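PDB 6N44: galectin from Ovis aries, which probably binds carbohydrate, beta-galactosides among them, as a lectin of the galectin family, and is found here as an assembly of two subunits. Local coordinates for residues Met21-Ala26 with Glu91-Val96; Leu29-Lys34 with Arg128-Leu133; Ile52-Trp57 with Asn99-Phe104. All blocks are in the same frame, centred on the assembly; numbering follows the deposited sequence.

After the short strand 10-13, strand 19-28 carries residues 21-26 of contact 1, and the chain then leaves it through the loop 29-34 of contact 2. Residues 52-57 of contact 3 follow in the other sheet. Strand 90-97 returns to pair with strand 19-28 and closes contact 1, strand 100-105 closes contact 3 immediately afterwards, and residues 128-133 close contact 2 last. Contact 3 is thus nested inside the loop of contact 2, whereas contact 1 crosses both. Contact 1 knits neighbouring strands of one sheet, contact 3 joins that sheet to the other through the core, and contact 2 holds a loop at the edge of the sandwich.

Contact 1: residues Met21-Ala26 with Glu91-Val96; sequences MVKIKA and ELQFLV
In the five-stranded sheet of the galectin beta-sandwich, two adjacent antiparallel strands, their axes 4.7 Å apart at closest approach, are joined through the hydrogen-bonded pairs Val22-Phe94 and Ile24-Leu92. Each pair is bonded in both directions, with Val22 N to Phe94 O at 2.9 Å. On the core face, Ile24 CD1 meets the edge of the Phe94 ring in its plane, 4.0 Å from CE1. The opposite face mixes charged, polar and apolar groups. Glu91 CG is anti to its backbone N (chi1 176°), and the extended chain beyond carries the carboxylate against Lys23, whose CD lies 3.7 Å from Glu91 CD. Lys23 NZ stays 4.1 Å from Glu91 OE1, beyond a direct salt bridge; one water links OE1 to Lys23 NZ and another joins OE2 to both Lys23 NZ and Lys25 NZ. Gln93 NE2 makes a weak hydrogen bond to Met21 SD (3.4 Å), while its stronger partner is Cys19 O of the second subunit. Met21 and Leu95 also pack on their own counterparts there, so this face takes part in the subunit interface. Strands 131-138 and 100-105 flank the pair, and strand 37-43 of the opposite sheet packs over the core face.

Contact 2: residues Leu29-Lys34 with Arg128-Leu133; sequences LSPFGK and RGDIVL
Asp130 and Leu29 share the one hydrogen bond between the two segments, where the chain bends between strand 124-129 and strand 131-138. Asp130 is the centre of an inverse gamma turn, and its O accepts Leu29 N at 2.9 Å in a nearly straight bond whose donor sits above the carbonyl plane. The Asp130 side chain crosses Pro31 at about a right angle, with Pro31 CG 4.0 Å from Asp130 CG. Beyond the proline, Asp130 OD1 forms a long salt bridge of 3.8 Å to Lys34 NZ, at the end of the type II turn Pro31-Lys34, while OD2 accepts the backbone N of Glu37. Glu37 thus holds the carboxylate, which meets the turn only by packing on Pro31 and through the long bridge. At Ile131 the contact passes to the backbone, its N lying 3.8 Å from Leu29 CD1. Val132 then offers CG2 to Leu29 CD2 at 3.6 Å, the two side chains roughly perpendicular. The loop 29-34 joins strand 19-28 to strand 37-43, and the contact places it beside the bend where the chain passes from one sheet to the other, with Ile131 packing inward on Leu28 and Leu38.

Contact 3: residues Ile52-Trp57 with Asn99-Phe104; sequences IPFRFW and NEYQVF
Strands 54-57 and 100-104 face each other from the two sheets of the sandwich, running in nearly the same direction at 19° with their axes 10.5 Å apart, so side chains alone bridge the gap between Phe54 and Tyr101. The main bridge is a face-to-face stack of these two rings, with centroids 4.3 Å apart and planes inclined by 28°. The two side chains slide past each other in opposite directions: Phe54 CD2 stands over the centre of the Tyr101 ring, 3.4 Å above its plane, while Phe54 CB lies 3.5 Å from Tyr101 CE1 and CE2 reaches back toward Tyr101 CG and CB. At the hydroxyl end, Pro53 CB comes to 4.3 Å from Tyr101 OH. Two residues further along, Val103 takes over: its CG2 lies at the edge of the Phe54 ring, near the ring plane, and its CG1 touches Phe56 CE1 at 3.9 Å. These aromatic and aliphatic groups are buried. Arg55, which alternates with them, faces the other side of its sheet, where it forms a salt bridge with Asp41 and belongs with Asn66 and Glu76 to the beta-D-galactose site, not occupied by the sugar in this chain; the contact therefore packs the inner face of a binding strand. Phe113 of strand 108-114 also stacks on Phe54, Phe42 meets the Tyr101 ring, and Phe94 of strand 90-97 meets Phe56 edge-to-face. Strand 62-69, beside strand 52-59, adds Met65 against Phe54 and Phe56, and Leu92 of strand 90-97 lies against Val103.

Contact 1: residues Met21-Ala26 with Glu91-Val96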
loop_
_atom_site.group_PDB
_atom_site.type_symbol
_atom_site.label_atom_id
_atom_site.label_comp_id
_atom_site.label_asym_id
_atom_site.label_seq_id
_atom_site.Cartn_x
_atom_site.Cartn_y
_atom_site.Cartn_z
ATOM N N MET A 21 0.039 3.790 -1.071
ATOM C CA MET A 21 1.031 3.077 -1.861
ATOM C C MET A 21 1.175 3.698 -3.238
ATOM O O MET A 21 0.173 4.016 -3.888
ATOM C CB MET A 21 0.687 1.610 -2.027
ATOM C CG MET A 21 1.769 0.858 -2.806
ATOM S SD MET A 21 1.306 -0.854 -3.051
ATOM C CE MET A 21 1.013 -1.321 -1.355
ATOM N N VAL A 22 2.427 3.874 -3.660
ATOM C CA VAL A 22 2.802 4.206 -5.029
ATOM C C VAL A 22 3.557 3.013 -5.592
ATOM O O VAL A 22 4.497 2.517 -4.956
ATOM C CB VAL A 22 3.694 5.460 -5.090
ATOM C CG1 VAL A 22 4.092 5.764 -6.558
ATOM C CG2 VAL A 22 3.016 6.664 -4.420
ATOM N N LYS A 23 3.162 2.555 -6.778
ATOM C CA LYS A 23 3.860 1.469 -7.456
ATOM C C LYS A 23 4.268 1.932 -8.845
ATOM O O LYS A 23 3.406 2.217 -9.682
ATOM C CB LYS A 23 2.999 0.215 -7.568
ATOM C CG LYS A 23 3.789 -0.941 -8.181
ATOM C CD LYS A 23 2.950 -2.165 -8.441
ATOM C CE LYS A 23 2.252 -2.643 -7.177
ATOM N NZ LYS A 23 1.667 -4.016 -7.392
ATOM N N ILE A 24 5.574 1.974 -9.086
ATOM C CA ILE A 24 6.166 2.423 -10.347
ATOM C C ILE A 24 6.806 1.225 -11.025
ATOM O O ILE A 24 7.565 0.479 -10.393
ATOM C CB ILE A 24 7.225 3.514 -10.107
ATOM C CG1 ILE A 24 6.567 4.785 -9.571
ATOM C CG2 ILE A 24 8.054 3.765 -11.385
ATOM C CD1 ILE A 24 7.485 5.602 -8.679
ATOM N N LYS A 25 6.525 1.046 -12.312
ATOM C CA LYS A 25 7.192 0.019 -13.107
ATOM C C LYS A 25 7.950 0.712 -14.230
ATOM O O LYS A 25 7.349 1.452 -15.019
ATOM C CB LYS A 25 6.191 -0.995 -13.656
ATOM C CG LYS A 25 5.500 -1.796 -12.539
ATOM C CD LYS A 25 4.554 -2.841 -13.074
ATOM C CE LYS A 25 4.013 -3.668 -11.924
ATOM N NZ LYS A 25 2.843 -4.509 -12.291
ATOM N N ALA A 26 9.265 0.487 -14.291
ATOM C CA ALA A 26 10.123 1.203 -15.232
ATOM C C ALA A 26 11.358 0.366 -15.546
ATOM O O ALA A 26 11.575 -0.706 -14.972
ATOM C CB ALA A 26 10.524 2.576 -14.672
ATOM N N GLU A 91 10.261 -3.011 -10.353
ATOM C CA GLU A 91 9.095 -2.481 -9.670
ATOM C C GLU A 91 9.548 -1.744 -8.419
ATOM O O GLU A 91 10.093 -2.356 -7.494
ATOM C CB GLU A 91 8.125 -3.601 -9.304
ATOM C CG GLU A 91 6.955 -3.107 -8.513
ATOM C CD GLU A 91 6.017 -4.240 -8.144
ATOM O OE1 GLU A 91 5.681 -4.353 -6.947
ATOM O OE2 GLU A 91 5.647 -5.023 -9.052
ATOM N N LEU A 92 9.314 -0.440 -8.389
ATOM C CA LEU A 92 9.676 0.412 -7.269
ATOM C C LEU A 92 8.400 0.805 -6.530
ATOM O O LEU A 92 7.475 1.367 -7.136
ATOM C CB LEU A 92 10.441 1.638 -7.764
ATOM C CG LEU A 92 10.643 2.813 -6.809
ATOM C CD1 LEU A 92 11.526 2.434 -5.606
ATOM C CD2 LEU A 92 11.244 3.974 -7.581
ATOM N N GLN A 93 8.349 0.507 -5.231
ATOM C CA GLN A 93 7.187 0.816 -4.401
ATOM C C GLN A 93 7.552 1.783 -3.288
ATOM O O GLN A 93 8.549 1.573 -2.583
ATOM C CB GLN A 93 6.603 -0.444 -3.759
ATOM C CG GLN A 93 5.821 -1.341 -4.682
ATOM C CD GLN A 93 5.424 -2.610 -3.962
ATOM O OE1 GLN A 93 6.279 -3.456 -3.660
ATOM N NE2 GLN A 93 4.132 -2.727 -3.624
ATOM N N PHE A 94 6.708 2.796 -3.088
ATOM C CA PHE A 94 6.770 3.650 -1.912
ATOM C C PHE A 94 5.521 3.419 -1.086
ATOM O O PHE A 94 4.400 3.514 -1.594
ATOM C CB PHE A 94 6.880 5.142 -2.276
ATOM C CG PHE A 94 8.122 5.492 -3.037
ATOM C CD1 PHE A 94 8.145 5.411 -4.423
ATOM C CD2 PHE A 94 9.264 5.897 -2.373
ATOM C CE1 PHE A 94 9.293 5.737 -5.150
ATOM C CE2 PHE A 94 10.424 6.226 -3.083
ATOM C CZ PHE A 94 10.436 6.148 -4.481
ATOM N N LEU A 95 5.722 3.127 0.185
ATOM C CA LEU A 95 4.648 2.946 1.146
ATOM C C LEU A 95 4.677 4.121 2.106
ATOM O O LEU A 95 5.664 4.298 2.825
ATOM C CB LEU A 95 4.833 1.624 1.890
ATOM C CG LEU A 95 3.721 1.216 2.843
ATOM C CD1 LEU A 95 2.374 1.163 2.120
ATOM C CD2 LEU A 95 4.098 -0.141 3.460
ATOM N N VAL A 96 3.617 4.929 2.107
ATOM C CA VAL A 96 3.529 6.067 3.016
ATOM C C VAL A 96 2.815 5.614 4.291
ATOM O O VAL A 96 1.661 5.171 4.255
ATOM C CB VAL A 96 2.813 7.263 2.365
ATOM C CG1 VAL A 96 2.926 8.483 3.250
ATOM C CG2 VAL A 96 3.401 7.551 0.983
HETATM O O HOH W 1 2.826 -5.535 -9.751
HETATM O O HOH W 2 3.719 -5.906 -6.418
#

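Contact 2: residues Leu29-Lys34 with Arg128-Leu133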
loop_
_atom_site.group_PDB
_atom_site.type_symbol
_atom_site.label_atom_id
_atom_site.label_comp_id
_atom_site.label_asym_id
_atom_site.label_seq_id
_atom_site.Cartn_x
_atom_site.Cartn_y
_atom_site.Cartn_z
ATOM N N LEU A 29 17.414 3.230 -18.983
ATOM C CA LEU A 29 17.984 3.366 -20.317
ATOM C C LEU A 29 19.512 3.278 -20.264
ATOM O O LEU A 29 20.133 3.192 -19.199
ATOM C CB LEU A 29 17.571 4.703 -20.945
ATOM C CG LEU A 29 16.105 4.905 -21.349
ATOM C CD1 LEU A 29 15.796 6.345 -21.728
ATOM C CD2 LEU A 29 15.734 3.977 -22.486
ATOM N N SER A 30 20.127 3.340 -21.444
ATOM C CA SER A 30 21.575 3.452 -21.599
ATOM C C SER A 30 21.872 4.780 -22.280
ATOM O O SER A 30 22.180 4.815 -23.479
ATOM C CB SER A 30 22.135 2.295 -22.420
ATOM O OG SER A 30 21.869 1.057 -21.795
ATOM N N PRO A 31 21.787 5.892 -21.559
ATOM C CA PRO A 31 22.019 7.188 -22.199
ATOM C C PRO A 31 23.465 7.342 -22.658
ATOM O O PRO A 31 24.401 6.789 -22.068
ATOM C CB PRO A 31 21.668 8.197 -21.100
ATOM C CG PRO A 31 21.880 7.461 -19.844
ATOM C CD PRO A 31 21.494 6.036 -20.125
ATOM N N PHE A 32 23.624 8.086 -23.755
ATOM C CA PHE A 32 24.921 8.420 -24.328
ATOM C C PHE A 32 25.805 9.097 -23.286
ATOM O O PHE A 32 25.487 10.194 -22.820
ATOM C CB PHE A 32 24.723 9.329 -25.556
ATOM C CG PHE A 32 25.957 9.498 -26.423
ATOM C CD1 PHE A 32 27.075 8.688 -26.243
ATOM C CD2 PHE A 32 25.994 10.478 -27.421
ATOM C CE1 PHE A 32 28.206 8.850 -27.045
ATOM C CE2 PHE A 32 27.126 10.655 -28.229
ATOM C CZ PHE A 32 28.229 9.832 -28.042
ATOM N N GLY A 33 26.889 8.436 -22.884
ATOM C CA GLY A 33 27.926 9.090 -22.102
ATOM C C GLY A 33 27.613 9.395 -20.652
ATOM O O GLY A 33 28.250 10.278 -20.070
ATOM N N LYS A 34 26.656 8.699 -20.038
ATOM C CA LYS A 34 26.431 8.871 -18.605
ATOM C C LYS A 34 25.668 7.671 -18.065
ATOM O O LYS A 34 25.066 6.901 -18.817
ATOM C CB LYS A 34 25.661 10.157 -18.285
ATOM C CG LYS A 34 24.223 10.151 -18.793
ATOM C CD LYS A 34 23.424 11.329 -18.233
ATOM C CE LYS A 34 22.254 11.678 -19.151
ATOM N NZ LYS A 34 21.469 12.855 -18.676
ATOM N N ARG A 128 10.763 10.835 -12.909
ATOM C CA ARG A 128 11.559 11.176 -14.085
ATOM C C ARG A 128 12.908 10.471 -14.017
ATOM O O ARG A 128 13.275 9.870 -13.001
ATOM C CB ARG A 128 11.764 12.685 -14.195
ATOM C CG ARG A 128 12.568 13.284 -13.058
ATOM C CD ARG A 128 12.761 14.795 -13.286
ATOM N NE ARG A 128 11.494 15.519 -13.200
ATOM C CZ ARG A 128 11.230 16.656 -13.843
ATOM N NH1 ARG A 128 12.150 17.207 -14.632
ATOM N NH2 ARG A 128 10.042 17.238 -13.709
ATOM N N GLY A 129 13.650 10.568 -15.111
ATOM C CA GLY A 129 15.002 10.061 -15.173
ATOM C C GLY A 129 15.303 9.459 -16.532
ATOM O O GLY A 129 14.540 9.582 -17.490
ATOM N N ASP A 130 16.450 8.795 -16.616
ATOM C CA ASP A 130 16.814 8.053 -17.823
ATOM C C ASP A 130 16.123 6.689 -17.805
ATOM O O ASP A 130 16.732 5.636 -17.600
ATOM C CB ASP A 130 18.327 7.936 -17.905
ATOM C CG ASP A 130 18.991 9.280 -17.790
ATOM O OD1 ASP A 130 18.859 10.067 -18.758
ATOM O OD2 ASP A 130 19.594 9.561 -16.731
ATOM N N ILE A 131 14.806 6.723 -18.029
ATOM C CA ILE A 131 13.976 5.540 -17.846
ATOM C C ILE A 131 12.922 5.454 -18.939
ATOM O O ILE A 131 12.497 6.465 -19.505
ATOM C CB ILE A 131 13.290 5.538 -16.451
ATOM C CG1 ILE A 131 12.409 6.774 -16.282
ATOM C CG2 ILE A 131 14.315 5.482 -15.325
ATOM C CD1 ILE A 131 11.564 6.754 -15.005
ATOM N N VAL A 132 12.497 4.229 -19.227
ATOM C CA VAL A 132 11.210 3.985 -19.864
ATOM C C VAL A 132 10.220 3.646 -18.755
ATOM O O VAL A 132 10.391 2.652 -18.035
ATOM C CB VAL A 132 11.285 2.873 -20.920
ATOM C CG1 VAL A 132 9.892 2.634 -21.526
ATOM C CG2 VAL A 132 12.272 3.259 -22.024
ATOM N N LEU A 133 9.209 4.496 -18.597
ATOM C CA LEU A 133 8.228 4.380 -17.527
ATOM C C LEU A 133 6.977 3.724 -18.098
ATOM O O LEU A 133 6.370 4.261 -19.032
ATOM C CB LEU A 133 7.901 5.758 -16.955
ATOM C CG LEU A 133 6.821 5.829 -15.869
ATOM C CD1 LEU A 133 7.299 5.164 -14.587
ATOM C CD2 LEU A 133 6.436 7.275 -15.608
#

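Contact 3: residues Ile52-Trp57 with Asn99-Phe104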
loop_
_atom_site.group_PDB
_atom_site.type_symbol
_atom_site.label_atom_id
_atom_site.label_comp_id
_atom_site.label_asym_id
_atom_site.label_seq_id
_atom_site.Cartn_x
_atom_site.Cartn_y
_atom_site.Cartn_z
ATOM N N ILE A 52 9.930 20.204 -1.187
ATOM C CA ILE A 52 9.877 18.800 -1.575
ATOM C C ILE A 52 10.063 17.981 -0.307
ATOM O O ILE A 52 11.201 17.730 0.126
ATOM C CB ILE A 52 10.928 18.432 -2.637
ATOM C CG1 ILE A 52 10.753 19.289 -3.895
ATOM C CG2 ILE A 52 10.842 16.910 -2.974
ATOM C CD1 ILE A 52 11.765 18.957 -5.013
ATOM N N PRO A 53 8.967 17.563 0.317
ATOM C CA PRO A 53 9.060 16.702 1.502
ATOM C C PRO A 53 9.936 15.474 1.324
ATOM O O PRO A 53 10.606 15.062 2.282
ATOM C CB PRO A 53 7.594 16.319 1.741
ATOM C CG PRO A 53 6.841 17.515 1.266
ATOM C CD PRO A 53 7.589 17.983 0.038
ATOM N N PHE A 54 9.966 14.863 0.137
ATOM C CA PHE A 54 10.713 13.616 -0.019
ATOM C C PHE A 54 11.142 13.464 -1.471
ATOM O O PHE A 54 10.299 13.270 -2.356
ATOM C CB PHE A 54 9.874 12.424 0.442
ATOM C CG PHE A 54 10.520 11.083 0.215
ATOM C CD1 PHE A 54 11.873 10.888 0.471
ATOM C CD2 PHE A 54 9.760 9.998 -0.234
ATOM C CE1 PHE A 54 12.460 9.643 0.285
ATOM C CE2 PHE A 54 10.349 8.742 -0.446
ATOM C CZ PHE A 54 11.700 8.568 -0.185
ATOM N N ARG A 55 12.446 13.531 -1.710
ATOM C CA ARG A 55 13.032 13.204 -3.003
ATOM C C ARG A 55 13.821 11.914 -2.860
ATOM O O ARG A 55 14.637 11.773 -1.940
ATOM C CB ARG A 55 13.950 14.323 -3.531
ATOM C CG ARG A 55 14.876 13.859 -4.674
ATOM C CD ARG A 55 15.626 15.012 -5.390
ATOM N NE ARG A 55 14.694 15.878 -6.099
ATOM C CZ ARG A 55 15.046 16.946 -6.810
ATOM N NH1 ARG A 55 16.324 17.289 -6.921
ATOM N NH2 ARG A 55 14.110 17.660 -7.418
ATOM N N PHE A 56 13.583 10.990 -3.775
ATOM C CA PHE A 56 14.318 9.738 -3.891
ATOM C C PHE A 56 15.092 9.794 -5.196
ATOM O O PHE A 56 14.497 10.005 -6.259
ATOM C CB PHE A 56 13.357 8.537 -3.885
ATOM C CG PHE A 56 14.022 7.185 -4.148
ATOM C CD1 PHE A 56 14.437 6.379 -3.098
ATOM C CD2 PHE A 56 14.178 6.706 -5.442
ATOM C CE1 PHE A 56 15.028 5.121 -3.332
ATOM C CE2 PHE A 56 14.760 5.450 -5.688
ATOM C CZ PHE A 56 15.181 4.657 -4.623
ATOM N N TRP A 57 16.403 9.591 -5.114
ATOM C CA TRP A 57 17.301 9.735 -6.251
ATOM C C TRP A 57 18.201 8.519 -6.326
ATOM O O TRP A 57 18.759 8.086 -5.313
ATOM C CB TRP A 57 18.143 11.012 -6.121
ATOM C CG TRP A 57 19.141 11.216 -7.238
ATOM C CD1 TRP A 57 18.928 11.871 -8.418
ATOM C CD2 TRP A 57 20.507 10.776 -7.266
ATOM N NE1 TRP A 57 20.072 11.861 -9.181
ATOM C CE2 TRP A 57 21.054 11.189 -8.501
ATOM C CE3 TRP A 57 21.317 10.064 -6.373
ATOM C CZ2 TRP A 57 22.381 10.937 -8.857
ATOM C CZ3 TRP A 57 22.640 9.802 -6.735
ATOM C CH2 TRP A 57 23.157 10.245 -7.965
ATOM N N ASN A 99 4.780 7.264 10.156
ATOM C CA ASN A 99 6.098 7.656 10.628
ATOM C C ASN A 99 7.128 7.828 9.520
ATOM O O ASN A 99 8.077 8.592 9.699
ATOM C CB ASN A 99 6.620 6.634 11.643
ATOM C CG ASN A 99 6.521 5.194 11.140
ATOM O OD1 ASN A 99 5.551 4.811 10.477
ATOM N ND2 ASN A 99 7.524 4.386 11.466
ATOM N N GLU A 100 6.968 7.166 8.378
ATOM C CA GLU A 100 8.037 7.149 7.385
ATOM C C GLU A 100 7.468 6.727 6.039
ATOM O O GLU A 100 6.354 6.198 5.952
ATOM C CB GLU A 100 9.152 6.185 7.804
ATOM C CG GLU A 100 8.629 4.752 7.900
ATOM C CD GLU A 100 9.559 3.791 8.631
ATOM O OE1 GLU A 100 9.235 2.588 8.666
ATOM O OE2 GLU A 100 10.587 4.220 9.186
ATOM N N TYR A 101 8.247 6.975 4.990
ATOM C CA TYR A 101 8.097 6.239 3.741
ATOM C C TYR A 101 8.924 4.971 3.829
ATOM O O TYR A 101 10.053 4.999 4.328
ATOM C CB TYR A 101 8.586 7.038 2.533
ATOM C CG TYR A 101 7.975 8.401 2.363
ATOM C CD1 TYR A 101 8.482 9.499 3.048
ATOM C CD2 TYR A 101 6.915 8.597 1.488
ATOM C CE1 TYR A 101 7.927 10.759 2.883
ATOM C CE2 TYR A 101 6.364 9.847 1.312
ATOM C CZ TYR A 101 6.873 10.927 2.010
ATOM O OH TYR A 101 6.302 12.177 1.841
ATOM N N GLN A 102 8.375 3.868 3.317
ATOM C CA GLN A 102 9.131 2.635 3.144
ATOM C C GLN A 102 9.306 2.383 1.650
ATOM O O GLN A 102 8.373 2.580 0.866
ATOM C CB GLN A 102 8.435 1.444 3.811
ATOM C CG GLN A 102 8.116 1.626 5.301
ATOM C CD GLN A 102 7.746 0.303 5.990
ATOM O OE1 GLN A 102 7.383 -0.665 5.332
ATOM N NE2 GLN A 102 7.862 0.264 7.317
ATOM N N VAL A 103 10.505 1.969 1.255
ATOM C CA VAL A 103 10.844 1.796 -0.150
ATOM C C VAL A 103 11.149 0.328 -0.398
ATOM O O VAL A 103 11.929 -0.289 0.340
ATOM C CB VAL A 103 12.034 2.684 -0.565
ATOM C CG1 VAL A 103 12.275 2.589 -2.079
ATOM C CG2 VAL A 103 11.791 4.126 -0.147
ATOM N N PHE A 104 10.538 -0.218 -1.443
ATOM C CA PHE A 104 10.739 -1.585 -1.890
ATOM C C PHE A 104 11.074 -1.557 -3.370
ATOM O O PHE A 104 10.546 -0.733 -4.125
ATOM C CB PHE A 104 9.481 -2.461 -1.679
ATOM C CG PHE A 104 9.020 -2.531 -0.258
ATOM C CD1 PHE A 104 9.315 -3.641 0.527
ATOM C CD2 PHE A 104 8.299 -1.484 0.299
ATOM C CE1 PHE A 104 8.877 -3.716 1.853
ATOM C CE2 PHE A 104 7.863 -1.543 1.622
ATOM C CZ PHE A 104 8.167 -2.669 2.398
#